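Local structure of erythrocyte membrane protein 1 (Plasmodium falciparum, 6S8T) at residues A[121-126]-A[143-148]; A[194-199]-A[248-253]; A[186-191]-A[294-299]; A[87-92]-A[112-117]. The protein binds the host receptor ICAM-1 through this DBLbeta domain, one piece of a much longer surface protein by which malaria-infected erythrocytes adhere to host cells. All coordinates share one frame; numbering follows the deposited sequence.

Interaction 1: residues A[121-126]-A[143-148]; sequences SNLENL and GDVQLA
N122 and D144 lie where the short helix 121-124 meets the side of the long helix 137-163, and L123 and D144 bring the backbones nearest, their CA atoms 6.9 Å apart. The short helix ends at N125, the first residue to leave helical angles, and the chain then turns so that L126 also faces the long helix. Both segments belong to the helical Duffy-binding-like fold, here in its DBLbeta form, and the contact is fully buried.

N122 is the polar centre. Its CG sits between the backbone N and the carbonyl carbon (chi1 62°), which aims the amide across the gap, and both N-H bonds of ND2 are used on D144. One goes to the backbone O of D144 at 3.1 Å, the other to the carboxylate OD1 at 3.0 Å, on its anti side and with an N-H...O angle of 157°. D144 O thus accepts twice, since the helical N-H of A148 reaches it from the opposite face. An asparagine suits this place because a single short amide can serve a helix carbonyl and a side chain together. D144 is itself held by S68 and by the backbone N of N69, which tie a loop to the same carboxylate.

Leucine methyls flank this polar pair. L123 lays CD2 against D144 CB at 3.9 Å and continues to V145 CG2, an aliphatic contact; L126 CD2 lies beside D144 OD2. N122 OD1, buried and without a hydrogen-bond partner in the model, rests 3.7 Å from the methyl CB of A148.

Interaction 2: residues A[194-199]-A[248-253]; sequences RGRDLW and LREDWW
R194 and R196 both reach helix 246-268, but by different means. R194, at the end of helix 172-194, turns its CB away from the other segment, yet its chain bends at chi3 (-64°) and brings the guanidinium over the indole of W253. The cation-pi contact is off-centre: R194 CZ stands 4.2 Å from the centroid of the five-membered ring, and the two planes are 39° apart. The closest atoms are R194 NH1 and W253 CD1, at 3.5 Å. D191 takes NH2 of the same guanidinium in a salt bridge, and W253 NE1 is turned to D289, so both flat groups are also fixed from outside.

R196 is extended from CG to NE (chi3 178°), which carries its guanidinium out to E250. Its NH1 meets E250 OE2 at 3.0 Å in a salt bridge; the oxygen lies in the guanidinium plane, whereas the nitrogen stands above the carboxylate plane. A water accepts from R196 NE and donates to the same OE2, closing a second path. R196 NH2 lies over the rim of the opposite face of the R194 guanidinium, so that group has W253 on one side and R196 on the other.

G195 makes the turn possible: its positive phi places it at the C-prime position of a Schellman motif that ends helix 172-194, and a side chain there would jam against the preceding carbonyl. R249 slides its guanidinium beside this turn and donates NE to the carbonyl of I193, near the end of that helix.

Two arginines this close probably repel, and the acids E250 and D191, together with the indole, would offset that charge.

Interaction 3: residues A[186-191]-A[294-299]; sequences FADLGD and RLRWMV
One arginine, R296, is shared by two aspartates of the facing helix, D188 and D191, in a buried salt-bridge network close to the centre of the chain. Its NH1 serves both acids, donating to D188 OD1 at 2.8 Å and to D191 OD2 at 3.1 Å. NH2 joins in at D191 OD2, so the guanidinium grips that single oxygen end-on with two nitrogens. Both come from the same face of the carboxylate, well above its plane, while the oxygen stays in the guanidinium plane.

The bend of the R296 chain at chi3 (-48°) brings the group flat over A187, whose CB lies 3.4 Å from NE. Alanine suits the spot because its small methyl lets an arginine lie directly on the helix. D191 is met tip to tip; D188 and R296 instead slide past one another.

The helices involved, 172-194 and 293-319, belong to the helical core of the Duffy-binding-like fold. Their short segments run nearly antiparallel, at 152°, with axes 11.5 Å apart, a wide spacing that long polar side chains bridge.

W297 adds a further donor. Its NE1 reaches D188 OD1 at 3.3 Å on the syn side, the carboxylate plane standing at 90° to the indole. That oxygen also receives a water, which accepts from R296 NE at 2.7 Å, and Q293 NE2; with so many donors around it, D188 would be expected to remain ionised. The second oxygen of D188 goes to R114, that of D191 to R194, and R296 NH2 is also bound to the carbonyl of I291.

Interaction 4: residues A[87-92]-A[112-117]; sequences NERFKI and PPRRQH
R89 and P113 mark the closest approach of the backbones, 5.1 Å between their CA atoms, where the loop 87-92 passes the start of the short helix 113-116, for which P112 holds the N-cap position.

R89 carries the contact. With CG anti to the backbone N (chi1 -173°) and the chain extended from CG to NE, it reaches slantwise across the helix to the backbone carbonyls of R114 and H117. NE and NH1 both point at R114 O, at 3.2 and 3.1 Å, but both bonds are weak, bent to about 130°. H117 O sits over the centre of the guanidinium face, and a water donates to this carbonyl while weakly accepting from R89 NH2. The main polar partner of R89 is D152, on helix 137-163, which forms a salt bridge with NH1. An arginine fits here because it can meet an acid while its aliphatic part rests on H117, CD to CB at 3.9 Å.

F90 crosses R114 obliquely, its CZ 3.8 Å from R114 CG, so the ring packs on the methylenes while the R114 guanidinium, bent away at chi3, pairs with E300 and D188. P113 presents CB to R89 O at 3.5 Å; proline, lacking an N-H, is well suited to a helix's first turn. At the more open margin a water joins E88 OE1 to H117 NE2, lying in the plane of the imidazole.

Carbonyls at a helix end carry partial negative charge, so the R89 guanidinium probably gains from R114 O and H117 O as well as from D152, joining the loop to two helices of this Duffy-binding-like fold.

In the fold
All four contacts fasten the helical core of one DBLbeta domain, and helix 172-194 is their common neighbour. Interactions 2 and 3 lie closest, about 12 Å between centres: D191 O receives the backbone N of R196 at 2.8 Å, and W253 packs CZ2 on G190 CA at 3.5 Å. Interaction 4 stands about 14 Å from interaction 3, joined by the salt bridge of D188 OD2 with R114 NH2, 2.8 Å. D197 OD2 with R115 NH2, 2.9 Å, ties interaction 2 to interaction 4. Interaction 1 meets interactions 2 and 3 through apolar packing: L123 and V145 touch L189, and V145 CG2 lies 4.2 Å from W252 CH2. Segment 121-126 closely follows 112-117, yet interactions 1 and 4 do not touch.

Interaction 1: residues A[121-126]-A[143-148]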
# COMPACT_ATOMS: atom_id res chain seq x y z
N SER A 121 0.85 16.60 3.01
CA SER A 121 0.83 17.71 3.96
C SER A 121 -0.09 18.84 3.50
O SER A 121 -0.70 19.51 4.34
CB SER A 121 2.26 18.23 4.17
OG SER A 121 2.29 19.27 5.13
N ASN A 122 -0.20 19.07 2.19
CA ASN A 122 -1.14 20.07 1.71
C ASN A 122 -2.57 19.69 2.05
O ASN A 122 -3.39 20.55 2.40
CB ASN A 122 -0.97 20.27 0.20
CG ASN A 122 -1.27 19.02 -0.60
OD1 ASN A 122 -0.86 17.92 -0.23
ND2 ASN A 122 -2.00 19.17 -1.70
N LEU A 123 -2.90 18.40 1.96
CA LEU A 123 -4.25 17.95 2.28
C LEU A 123 -4.51 18.01 3.78
O LEU A 123 -5.66 18.23 4.20
CB LEU A 123 -4.47 16.53 1.76
CG LEU A 123 -4.40 16.35 0.24
CD1 LEU A 123 -4.47 14.86 -0.11
CD2 LEU A 123 -5.53 17.11 -0.44
N GLU A 124 -3.47 17.83 4.60
CA GLU A 124 -3.64 17.86 6.05
C GLU A 124 -3.90 19.27 6.57
O GLU A 124 -4.50 19.41 7.64
CB GLU A 124 -2.41 17.27 6.73
CG GLU A 124 -2.18 15.79 6.47
CD GLU A 124 -0.76 15.34 6.79
OE1 GLU A 124 -0.11 14.72 5.92
OE2 GLU A 124 -0.29 15.62 7.92
N ASN A 125 -3.48 20.30 5.85
CA ASN A 125 -3.59 21.69 6.28
C ASN A 125 -4.45 22.51 5.32
O ASN A 125 -4.11 23.64 4.96
CB ASN A 125 -2.21 22.32 6.45
CG ASN A 125 -1.36 21.60 7.47
OD1 ASN A 125 -1.50 21.81 8.68
ND2 ASN A 125 -0.46 20.74 7.00
N LEU A 126 -5.57 21.94 4.89
CA LEU A 126 -6.47 22.66 4.00
C LEU A 126 -7.22 23.75 4.74
O LEU A 126 -7.51 23.64 5.94
CB LEU A 126 -7.46 21.70 3.35
CG LEU A 126 -6.98 20.80 2.20
CD1 LEU A 126 -8.12 19.92 1.71
CD2 LEU A 126 -6.42 21.64 1.06
N GLY A 143 -7.49 19.77 -7.71
CA GLY A 143 -6.19 20.40 -7.82
C GLY A 143 -5.23 19.98 -6.72
O GLY A 143 -4.07 19.67 -6.99
N ASP A 144 -5.71 19.96 -5.48
CA ASP A 144 -4.85 19.57 -4.37
C ASP A 144 -4.57 18.08 -4.36
O ASP A 144 -3.50 17.65 -3.91
CB ASP A 144 -5.46 20.02 -3.04
CG ASP A 144 -4.91 21.36 -2.56
OD1 ASP A 144 -3.67 21.51 -2.53
OD2 ASP A 144 -5.71 22.26 -2.23
N VAL A 145 -5.51 17.26 -4.85
CA VAL A 145 -5.26 15.83 -4.95
C VAL A 145 -4.23 15.54 -6.04
O VAL A 145 -3.36 14.68 -5.88
CB VAL A 145 -6.58 15.07 -5.20
CG1 VAL A 145 -6.30 13.60 -5.49
CG2 VAL A 145 -7.50 15.21 -4.00
N GLN A 146 -4.31 16.26 -7.16
CA GLN A 146 -3.33 16.07 -8.23
C GLN A 146 -1.96 16.61 -7.83
O GLN A 146 -0.94 16.05 -8.24
CB GLN A 146 -3.81 16.74 -9.51
CG GLN A 146 -4.96 16.02 -10.20
CD GLN A 146 -5.38 16.69 -11.49
OE1 GLN A 146 -5.80 17.85 -11.49
NE2 GLN A 146 -5.26 15.97 -12.60
N LEU A 147 -1.91 17.69 -7.05
CA LEU A 147 -0.63 18.19 -6.57
C LEU A 147 0.03 17.19 -5.63
O LEU A 147 1.24 16.94 -5.73
CB LEU A 147 -0.81 19.54 -5.87
CG LEU A 147 0.45 20.14 -5.27
CD1 LEU A 147 1.43 20.56 -6.36
CD2 LEU A 147 0.12 21.32 -4.37
N ALA A 148 -0.74 16.60 -4.72
CA ALA A 148 -0.18 15.61 -3.81
C ALA A 148 0.28 14.36 -4.56
O ALA A 148 1.34 13.81 -4.26
CB ALA A 148 -1.20 15.24 -2.73

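Interaction 2: residues A[194-199]-A[248-253]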
# COMPACT_ATOMS: atom_id res chain seq x y z
N ARG A 194 -11.65 8.30 -0.06
CA ARG A 194 -12.91 7.60 0.17
C ARG A 194 -13.14 7.26 1.64
O ARG A 194 -14.27 6.90 2.00
CB ARG A 194 -12.98 6.32 -0.67
CG ARG A 194 -13.16 6.54 -2.17
CD ARG A 194 -13.02 5.24 -2.96
NE ARG A 194 -11.67 4.68 -2.85
CZ ARG A 194 -11.19 3.70 -3.61
NH1 ARG A 194 -11.94 3.14 -4.55
NH2 ARG A 194 -9.94 3.27 -3.42
N GLY A 195 -12.12 7.36 2.49
CA GLY A 195 -12.28 7.04 3.90
C GLY A 195 -12.03 5.59 4.27
O GLY A 195 -12.44 5.17 5.36
N ARG A 196 -11.38 4.81 3.41
CA ARG A 196 -11.07 3.42 3.69
C ARG A 196 -9.71 3.22 4.35
O ARG A 196 -9.44 2.11 4.85
CB ARG A 196 -11.12 2.60 2.39
CG ARG A 196 -12.46 2.65 1.66
CD ARG A 196 -12.39 1.98 0.28
NE ARG A 196 -13.70 1.99 -0.38
CZ ARG A 196 -13.99 1.33 -1.49
NH1 ARG A 196 -15.21 1.40 -2.00
NH2 ARG A 196 -13.06 0.59 -2.09
N ASP A 197 -8.85 4.24 4.38
CA ASP A 197 -7.47 4.06 4.83
C ASP A 197 -7.41 3.66 6.30
O ASP A 197 -8.17 4.17 7.13
CB ASP A 197 -6.68 5.35 4.59
CG ASP A 197 -5.25 5.26 5.09
OD1 ASP A 197 -4.41 4.65 4.39
OD2 ASP A 197 -4.97 5.80 6.18
N LEU A 198 -6.48 2.76 6.63
CA LEU A 198 -6.43 2.14 7.95
C LEU A 198 -5.50 2.84 8.95
O LEU A 198 -5.50 2.46 10.12
CB LEU A 198 -5.99 0.68 7.83
CG LEU A 198 -6.94 -0.24 7.06
CD1 LEU A 198 -6.30 -1.60 6.84
CD2 LEU A 198 -8.26 -0.38 7.81
N TRP A 199 -4.72 3.83 8.53
CA TRP A 199 -3.78 4.48 9.44
C TRP A 199 -4.52 5.51 10.29
O TRP A 199 -4.99 6.53 9.76
CB TRP A 199 -2.63 5.13 8.67
CG TRP A 199 -1.52 5.62 9.57
CD1 TRP A 199 -1.27 5.22 10.86
CD2 TRP A 199 -0.53 6.61 9.27
NE1 TRP A 199 -0.18 5.88 11.36
CE2 TRP A 199 0.29 6.74 10.40
CE3 TRP A 199 -0.25 7.39 8.14
CZ2 TRP A 199 1.37 7.63 10.45
CZ3 TRP A 199 0.82 8.27 8.18
CH2 TRP A 199 1.62 8.38 9.33
N LEU A 248 -20.99 9.32 -1.92
CA LEU A 248 -20.57 10.51 -2.65
C LEU A 248 -19.06 10.53 -2.87
O LEU A 248 -18.59 11.01 -3.90
CB LEU A 248 -21.02 11.77 -1.91
CG LEU A 248 -20.79 13.11 -2.62
CD1 LEU A 248 -21.63 13.20 -3.88
CD2 LEU A 248 -21.08 14.27 -1.68
N ARG A 249 -18.29 10.02 -1.90
CA ARG A 249 -16.84 10.00 -2.05
C ARG A 249 -16.37 8.87 -2.96
O ARG A 249 -15.36 9.03 -3.66
CB ARG A 249 -16.19 9.90 -0.67
CG ARG A 249 -16.49 11.10 0.22
CD ARG A 249 -16.23 10.80 1.69
NE ARG A 249 -14.81 10.70 2.00
CZ ARG A 249 -14.33 10.62 3.23
NH1 ARG A 249 -15.16 10.63 4.27
NH2 ARG A 249 -13.02 10.53 3.44
N GLU A 250 -17.07 7.74 -2.96
CA GLU A 250 -16.77 6.68 -3.91
C GLU A 250 -17.02 7.14 -5.34
O GLU A 250 -16.22 6.85 -6.25
CB GLU A 250 -17.61 5.43 -3.61
CG GLU A 250 -17.16 4.63 -2.39
CD GLU A 250 -18.14 3.54 -1.98
OE1 GLU A 250 -19.26 3.49 -2.54
OE2 GLU A 250 -17.80 2.72 -1.10
N ASP A 251 -18.12 7.86 -5.57
CA ASP A 251 -18.46 8.31 -6.92
C ASP A 251 -17.49 9.39 -7.40
O ASP A 251 -17.09 9.38 -8.57
CB ASP A 251 -19.90 8.81 -6.96
CG ASP A 251 -20.92 7.70 -6.71
OD1 ASP A 251 -20.52 6.52 -6.58
OD2 ASP A 251 -22.13 8.01 -6.65
N TRP A 252 -17.12 10.32 -6.53
CA TRP A 252 -16.14 11.34 -6.91
C TRP A 252 -14.82 10.70 -7.32
O TRP A 252 -14.18 11.15 -8.28
CB TRP A 252 -15.92 12.33 -5.76
CG TRP A 252 -15.04 13.50 -6.14
CD1 TRP A 252 -15.44 14.72 -6.61
CD2 TRP A 252 -13.60 13.55 -6.09
NE1 TRP A 252 -14.36 15.53 -6.84
CE2 TRP A 252 -13.21 14.83 -6.53
CE3 TRP A 252 -12.61 12.64 -5.71
CZ2 TRP A 252 -11.88 15.22 -6.61
CZ3 TRP A 252 -11.29 13.03 -5.78
CH2 TRP A 252 -10.93 14.31 -6.23
N TRP A 253 -14.40 9.66 -6.61
CA TRP A 253 -13.17 8.97 -7.00
C TRP A 253 -13.31 8.31 -8.37
O TRP A 253 -12.41 8.41 -9.20
CB TRP A 253 -12.78 7.94 -5.93
CG TRP A 253 -11.51 7.22 -6.26
CD1 TRP A 253 -11.38 5.91 -6.64
CD2 TRP A 253 -10.18 7.77 -6.25
NE1 TRP A 253 -10.05 5.62 -6.86
CE2 TRP A 253 -9.30 6.74 -6.63
CE3 TRP A 253 -9.66 9.03 -5.95
CZ2 TRP A 253 -7.92 6.93 -6.72
CZ3 TRP A 253 -8.28 9.22 -6.04
CH2 TRP A 253 -7.43 8.18 -6.42
O HOH W 1 -14.51 4.09 -5.84
O HOH W 2 -15.97 3.46 0.92

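Interaction 3: residues A[186-191]-A[294-299]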
# COMPACT_ATOMS: atom_id res chain seq x y z
N PHE A 186 -0.82 5.53 -5.37
CA PHE A 186 -2.07 5.88 -6.03
C PHE A 186 -3.25 5.19 -5.36
O PHE A 186 -4.33 5.78 -5.21
CB PHE A 186 -1.99 5.50 -7.52
CG PHE A 186 -3.32 5.48 -8.23
CD1 PHE A 186 -3.94 6.66 -8.62
CD2 PHE A 186 -3.93 4.27 -8.54
CE1 PHE A 186 -5.16 6.63 -9.28
CE2 PHE A 186 -5.15 4.24 -9.21
CZ PHE A 186 -5.76 5.42 -9.58
N ALA A 187 -3.07 3.94 -4.92
CA ALA A 187 -4.16 3.22 -4.29
C ALA A 187 -4.42 3.73 -2.87
O ALA A 187 -5.58 3.85 -2.46
CB ALA A 187 -3.86 1.72 -4.27
N ASP A 188 -3.35 4.04 -2.13
CA ASP A 188 -3.51 4.61 -0.79
C ASP A 188 -4.24 5.95 -0.84
O ASP A 188 -5.08 6.23 0.03
CB ASP A 188 -2.15 4.78 -0.12
CG ASP A 188 -1.57 3.46 0.39
OD1 ASP A 188 -2.30 2.43 0.39
OD2 ASP A 188 -0.39 3.45 0.79
N LEU A 189 -3.93 6.78 -1.83
CA LEU A 189 -4.56 8.10 -1.92
C LEU A 189 -6.05 7.97 -2.20
O LEU A 189 -6.86 8.74 -1.66
CB LEU A 189 -3.87 8.94 -2.99
CG LEU A 189 -4.28 10.41 -3.14
CD1 LEU A 189 -4.20 11.15 -1.81
CD2 LEU A 189 -3.42 11.11 -4.19
N GLY A 190 -6.44 7.02 -3.04
CA GLY A 190 -7.86 6.76 -3.25
C GLY A 190 -8.56 6.32 -1.98
O GLY A 190 -9.70 6.71 -1.72
N ASP A 191 -7.88 5.51 -1.16
CA ASP A 191 -8.49 5.08 0.10
C ASP A 191 -8.55 6.21 1.12
O ASP A 191 -9.44 6.22 1.97
CB ASP A 191 -7.74 3.87 0.66
CG ASP A 191 -8.13 2.57 -0.05
OD1 ASP A 191 -9.05 2.62 -0.89
OD2 ASP A 191 -7.51 1.52 0.23
N ARG A 294 -5.66 -3.83 3.16
CA ARG A 294 -4.98 -4.78 4.04
C ARG A 294 -4.23 -5.84 3.24
O ARG A 294 -3.21 -6.36 3.71
CB ARG A 294 -5.99 -5.43 4.99
CG ARG A 294 -5.35 -6.27 6.10
CD ARG A 294 -6.39 -6.94 6.99
NE ARG A 294 -7.25 -5.97 7.67
CZ ARG A 294 -6.97 -5.40 8.84
NH1 ARG A 294 -5.83 -5.69 9.46
NH2 ARG A 294 -7.81 -4.53 9.38
N LEU A 295 -4.70 -6.17 2.04
CA LEU A 295 -3.99 -7.13 1.21
C LEU A 295 -2.83 -6.49 0.46
O LEU A 295 -1.80 -7.14 0.26
CB LEU A 295 -4.95 -7.81 0.23
CG LEU A 295 -6.07 -8.65 0.87
CD1 LEU A 295 -7.08 -9.10 -0.18
CD2 LEU A 295 -5.49 -9.86 1.59
N ARG A 296 -2.98 -5.22 0.05
CA ARG A 296 -1.87 -4.53 -0.61
C ARG A 296 -0.68 -4.40 0.33
O ARG A 296 0.46 -4.71 -0.04
CB ARG A 296 -2.32 -3.16 -1.12
CG ARG A 296 -3.53 -3.19 -2.04
CD ARG A 296 -3.74 -1.86 -2.77
NE ARG A 296 -3.66 -0.69 -1.89
CZ ARG A 296 -4.71 -0.04 -1.39
NH1 ARG A 296 -4.53 1.01 -0.60
NH2 ARG A 296 -5.95 -0.44 -1.68
N TRP A 297 -0.93 -3.97 1.57
CA TRP A 297 0.15 -3.79 2.53
C TRP A 297 0.84 -5.11 2.87
O TRP A 297 2.05 -5.13 3.11
CB TRP A 297 -0.39 -3.11 3.79
CG TRP A 297 -0.77 -1.66 3.59
CD1 TRP A 297 -0.68 -0.94 2.44
CD2 TRP A 297 -1.28 -0.77 4.59
NE1 TRP A 297 -1.11 0.35 2.65
CE2 TRP A 297 -1.48 0.48 3.96
CE3 TRP A 297 -1.60 -0.91 5.94
CZ2 TRP A 297 -1.98 1.58 4.65
CZ3 TRP A 297 -2.09 0.19 6.62
CH2 TRP A 297 -2.28 1.42 5.98
N MET A 298 0.08 -6.21 2.90
CA MET A 298 0.69 -7.52 3.16
C MET A 298 1.65 -7.91 2.04
O MET A 298 2.76 -8.40 2.31
CB MET A 298 -0.41 -8.59 3.32
CG MET A 298 0.11 -10.02 3.47
SD MET A 298 -1.19 -11.28 3.62
CE MET A 298 -1.73 -11.43 1.92
N VAL A 299 1.24 -7.73 0.78
CA VAL A 299 2.14 -8.00 -0.34
C VAL A 299 3.38 -7.10 -0.26
O VAL A 299 4.50 -7.54 -0.55
CB VAL A 299 1.40 -7.83 -1.68
CG1 VAL A 299 2.37 -8.00 -2.86
CG2 VAL A 299 0.24 -8.80 -1.79
O HOH W 3 -1.16 0.22 -1.27

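Interaction 4: residues A[87-92]-A[112-117]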
# COMPACT_ATOMS: atom_id res chain seq x y z
N ASN A 87 15.08 9.95 6.86
CA ASN A 87 15.41 9.22 5.64
C ASN A 87 15.31 7.71 5.85
O ASN A 87 16.28 6.96 5.69
CB ASN A 87 16.80 9.62 5.12
CG ASN A 87 16.85 11.06 4.66
OD1 ASN A 87 16.51 11.38 3.52
ND2 ASN A 87 17.27 11.96 5.55
N GLU A 88 14.11 7.27 6.21
CA GLU A 88 13.83 5.86 6.42
C GLU A 88 12.85 5.29 5.42
O GLU A 88 12.61 4.08 5.44
CB GLU A 88 13.28 5.62 7.84
CG GLU A 88 14.25 5.95 8.95
CD GLU A 88 13.64 5.76 10.31
OE1 GLU A 88 12.39 5.72 10.40
OE2 GLU A 88 14.40 5.65 11.30
N ARG A 89 12.30 6.11 4.52
CA ARG A 89 11.11 5.72 3.76
C ARG A 89 11.37 4.49 2.88
O ARG A 89 10.52 3.60 2.79
CB ARG A 89 10.62 6.88 2.90
CG ARG A 89 9.28 6.61 2.22
CD ARG A 89 8.75 7.82 1.47
NE ARG A 89 7.40 7.58 0.97
CZ ARG A 89 6.72 8.42 0.20
NH1 ARG A 89 5.49 8.10 -0.20
NH2 ARG A 89 7.25 9.57 -0.19
N PHE A 90 12.53 4.43 2.23
CA PHE A 90 12.83 3.31 1.35
C PHE A 90 14.17 2.68 1.69
O PHE A 90 14.86 2.15 0.82
CB PHE A 90 12.79 3.74 -0.12
CG PHE A 90 11.41 4.12 -0.61
CD1 PHE A 90 10.45 3.14 -0.82
CD2 PHE A 90 11.08 5.44 -0.84
CE1 PHE A 90 9.18 3.48 -1.26
CE2 PHE A 90 9.82 5.79 -1.29
CZ PHE A 90 8.87 4.80 -1.50
N LYS A 91 14.54 2.71 2.97
CA LYS A 91 15.76 2.07 3.44
C LYS A 91 15.47 0.61 3.79
O LYS A 91 14.48 0.32 4.47
CB LYS A 91 16.33 2.80 4.65
CG LYS A 91 17.67 2.27 5.11
CD LYS A 91 18.23 3.08 6.27
CE LYS A 91 19.55 2.50 6.76
NZ LYS A 91 20.09 3.25 7.92
N ILE A 92 16.33 -0.29 3.31
CA ILE A 92 16.18 -1.71 3.59
C ILE A 92 16.40 -1.95 5.08
O ILE A 92 17.39 -1.49 5.67
CB ILE A 92 17.17 -2.53 2.74
CG1 ILE A 92 16.76 -2.50 1.27
CG2 ILE A 92 17.27 -3.96 3.25
CD1 ILE A 92 17.72 -3.25 0.36
N PRO A 112 3.14 0.53 6.26
CA PRO A 112 4.34 0.57 5.40
C PRO A 112 5.08 1.88 5.55
O PRO A 112 4.45 2.95 5.65
CB PRO A 112 3.77 0.42 3.98
CG PRO A 112 2.36 -0.12 4.17
CD PRO A 112 1.90 0.42 5.48
N PRO A 113 6.41 1.86 5.60
CA PRO A 113 7.17 3.12 5.66
C PRO A 113 6.85 4.07 4.51
O PRO A 113 6.86 5.29 4.72
CB PRO A 113 8.63 2.66 5.62
CG PRO A 113 8.60 1.29 6.21
CD PRO A 113 7.28 0.68 5.77
N ARG A 114 6.59 3.54 3.32
CA ARG A 114 6.17 4.40 2.21
C ARG A 114 4.89 5.15 2.56
O ARG A 114 4.78 6.36 2.29
CB ARG A 114 5.97 3.56 0.95
CG ARG A 114 5.34 4.32 -0.21
CD ARG A 114 4.75 3.37 -1.23
NE ARG A 114 3.84 2.42 -0.59
CZ ARG A 114 2.58 2.69 -0.27
NH1 ARG A 114 1.83 1.76 0.32
NH2 ARG A 114 2.07 3.88 -0.53
N ARG A 115 3.92 4.46 3.16
CA ARG A 115 2.65 5.09 3.53
C ARG A 115 2.84 6.10 4.66
O ARG A 115 2.26 7.19 4.62
CB ARG A 115 1.64 4.02 3.93
CG ARG A 115 0.38 4.56 4.63
CD ARG A 115 -0.53 5.29 3.65
NE ARG A 115 -1.69 5.90 4.31
CZ ARG A 115 -1.71 7.14 4.78
NH1 ARG A 115 -0.64 7.91 4.67
NH2 ARG A 115 -2.81 7.61 5.36
N GLN A 116 3.63 5.75 5.67
CA GLN A 116 3.79 6.63 6.83
C GLN A 116 4.37 7.98 6.44
O GLN A 116 3.99 9.01 7.00
CB GLN A 116 4.68 5.95 7.87
CG GLN A 116 4.98 6.81 9.08
CD GLN A 116 5.72 6.06 10.16
OE1 GLN A 116 5.49 4.87 10.36
NE2 GLN A 116 6.63 6.74 10.85
N HIS A 117 5.29 8.01 5.47
CA HIS A 117 5.93 9.25 5.04
C HIS A 117 5.38 9.76 3.71
O HIS A 117 6.10 10.41 2.94
CB HIS A 117 7.44 9.06 4.96
CG HIS A 117 8.04 8.53 6.23
ND1 HIS A 117 8.02 9.22 7.42
CD2 HIS A 117 8.68 7.36 6.49
CE1 HIS A 117 8.62 8.51 8.35
NE2 HIS A 117 9.03 7.38 7.82
O HOH W 4 9.92 4.90 8.97
O HOH W 5 8.65 11.15 1.76